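Local coordinates for protein putative glutathione S-transferase (Sinorhizobium meliloti, PDB 4MDC) that probably acts as a homodimeric glutathione transferase, an enzyme class that couples glutathione to electrophilic substrates, at residues L203-E208 against A235-G240. Sequence-based numbering, arbitrary orientation.
Sequences LDYLGE and AERVRG
The phenolic oxygen of Y205 is gripped twice: the backbone N of V238 donates to OH over 2.9 Å in a practically straight bond (N-H...O 177°), and the same hydroxyl is hydrogen-bonded to the carbonyl oxygen of V241. Two polar backbone groups of a chain without regular structure are thus satisfied by one buried side chain. With CG anti to the backbone N (chi1 -173°), the ring reaches out from the last turn of helix 191-205 to the loop that follows helix 231-235. V238 also meets the ring from above: its CG2 lies 4.2 Å from the ring centroid, 27° off the normal, in a CH-pi contact, closing to 3.8 Å from CZ of Y205. At the ring edge, the carbonyl O of E236 lies in plane, 3.8 Å from CE2. Both segments belong to the mostly helical C-terminal domain of the glutathione transferase fold, and E236 extends the link to the N-terminal part of the chain through salt bridges with R36 and R39. With a phenylalanine in place of Y205, the hydroxyl is gone, and the V238 N-H and the V241 carbonyl would probably be left without their shared partner. CD of R237 lies beside the hydroxyl, 3.8 Å from Y205 OH; the chain bends at chi2, folding the guanidinium back so that NH1 donates to E236 O over 2.8 Å, from above the carbonyl plane, and also bonds to L234 O. Behind the tyrosine, G207 ends the helix in a Schellman motif, its N bonded to D204 O and E208 N to L203 O.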
loop_
_atom_site.group_PDB
_atom_site.type_symbol
_atom_site.label_atom_id
_atom_site.label_comp_id
_atom_site.label_asym_id
_atom_site.label_seq_id
_atom_site.Cartn_x
_atom_site.Cartn_y
_atom_site.Cartn_z
ATOM N N LEU B 203 3.601 -7.531 17.474
ATOM C CA LEU B 203 2.606 -7.446 18.509
ATOM C C LEU B 203 2.933 -8.412 19.648
ATOM O O LEU B 203 2.727 -8.064 20.815
ATOM C CB LEU B 203 1.210 -7.675 17.954
ATOM C CG LEU B 203 0.828 -6.543 16.986
ATOM C CD1 LEU B 203 -0.459 -6.888 16.234
ATOM C CD2 LEU B 203 0.659 -5.240 17.709
ATOM N N ASP B 204 3.405 -9.618 19.299
ATOM C CA ASP B 204 3.693 -10.629 20.319
ATOM C C ASP B 204 4.886 -10.239 21.127
ATOM O O ASP B 204 4.867 -10.426 22.373
ATOM C CB ASP B 204 3.881 -12.000 19.679
ATOM C CG ASP B 204 3.769 -13.153 20.705
ATOM O OD1 ASP B 204 2.833 -13.150 21.534
ATOM O OD2 ASP B 204 4.678 -14.009 20.638
ATOM N N TYR B 205 5.910 -9.652 20.518
ATOM C CA TYR B 205 7.076 -9.111 21.275
ATOM C C TYR B 205 6.574 -8.181 22.384
ATOM O O TYR B 205 7.045 -8.202 23.556
ATOM C CB TYR B 205 7.947 -8.287 20.348
ATOM C CG TYR B 205 9.242 -7.816 20.962
ATOM C CD1 TYR B 205 9.286 -6.727 21.823
ATOM C CD2 TYR B 205 10.447 -8.462 20.644
ATOM C CE1 TYR B 205 10.521 -6.294 22.349
ATOM C CE2 TYR B 205 11.663 -8.063 21.188
ATOM C CZ TYR B 205 11.678 -6.994 22.060
ATOM O OH TYR B 205 12.880 -6.579 22.574
ATOM N N LEU B 206 5.609 -7.355 22.039
ATOM C CA LEU B 206 5.050 -6.373 22.977
ATOM C C LEU B 206 4.004 -6.940 23.968
ATOM O O LEU B 206 3.476 -6.198 24.779
ATOM C CB LEU B 206 4.433 -5.221 22.172
ATOM C CG LEU B 206 5.431 -4.315 21.437
ATOM C CD1 LEU B 206 4.702 -3.405 20.461
ATOM C CD2 LEU B 206 6.233 -3.488 22.436
ATOM N N GLY B 207 3.679 -8.220 23.826
ATOM C CA GLY B 207 2.714 -8.875 24.687
ATOM C C GLY B 207 1.278 -8.461 24.467
ATOM O O GLY B 207 0.462 -8.561 25.358
ATOM N N GLU B 208 0.965 -8.012 23.257
ATOM C CA GLU B 208 -0.344 -7.457 22.955
ATOM C C GLU B 208 -1.389 -8.489 22.476
ATOM O O GLU B 208 -2.545 -8.134 22.293
ATOM C CB GLU B 208 -0.212 -6.345 21.900
ATOM C CG GLU B 208 0.674 -5.196 22.351
ATOM C CD GLU B 208 -0.029 -4.214 23.291
ATOM O OE1 GLU B 208 -1.267 -4.295 23.493
ATOM O OE2 GLU B 208 0.670 -3.341 23.829
ATOM N N ALA B 235 15.574 -14.019 18.116
ATOM C CA ALA B 235 16.826 -13.698 18.858
ATOM C C ALA B 235 16.970 -12.198 19.061
ATOM O O ALA B 235 17.599 -11.752 19.985
ATOM C CB ALA B 235 18.043 -14.245 18.125
ATOM N N GLU B 236 16.274 -11.445 18.207
ATOM C CA GLU B 236 16.369 -9.992 18.119
ATOM C C GLU B 236 15.828 -9.324 19.382
ATOM O O GLU B 236 14.823 -9.759 19.934
ATOM C CB GLU B 236 15.436 -9.522 16.987
ATOM C CG GLU B 236 15.657 -8.121 16.598
ATOM C CD GLU B 236 15.263 -7.894 15.184
ATOM O OE1 GLU B 236 14.033 -7.862 14.898
ATOM O OE2 GLU B 236 16.230 -7.747 14.423
ATOM N N ARG B 237 16.457 -8.229 19.789
ATOM C CA ARG B 237 15.912 -7.437 20.852
ATOM C C ARG B 237 15.869 -5.977 20.437
ATOM O O ARG B 237 16.746 -5.489 19.717
ATOM C CB ARG B 237 16.750 -7.629 22.140
ATOM C CG ARG B 237 16.689 -9.042 22.762
ATOM C CD ARG B 237 15.299 -9.399 23.278
ATOM N NE ARG B 237 15.225 -10.757 23.824
ATOM C CZ ARG B 237 14.957 -11.864 23.125
ATOM N NH1 ARG B 237 14.673 -11.826 21.810
ATOM N NH2 ARG B 237 14.936 -13.045 23.761
ATOM N N VAL B 238 14.871 -5.282 20.932
ATOM C CA VAL B 238 14.692 -3.878 20.673
ATOM C C VAL B 238 15.289 -3.092 21.812
ATOM O O VAL B 238 14.990 -3.396 22.989
ATOM C CB VAL B 238 13.191 -3.566 20.564
ATOM C CG1 VAL B 238 12.950 -2.087 20.352
ATOM C CG2 VAL B 238 12.600 -4.381 19.429
ATOM N N ARG B 239 16.093 -2.073 21.487
ATOM C CA ARG B 239 16.752 -1.260 22.501
ATOM C C ARG B 239 15.727 -0.683 23.477
ATOM O O ARG B 239 14.787 -0.046 23.078
ATOM C CB ARG B 239 17.613 -0.166 21.812
ATOM C CG ARG B 239 18.445 0.686 22.753
ATOM C CD ARG B 239 19.709 1.233 22.041
ATOM N NE ARG B 239 20.348 2.344 22.732
ATOM C CZ ARG B 239 20.972 2.212 23.894
ATOM N NH1 ARG B 239 20.993 1.031 24.492
ATOM N NH2 ARG B 239 21.542 3.258 24.463
ATOM N N GLY B 240 15.931 -0.927 24.782
ATOM C CA GLY B 240 15.068 -0.373 25.840
ATOM C C GLY B 240 13.679 -0.999 26.023
ATOM O O GLY B 240 12.843 -0.463 26.736
#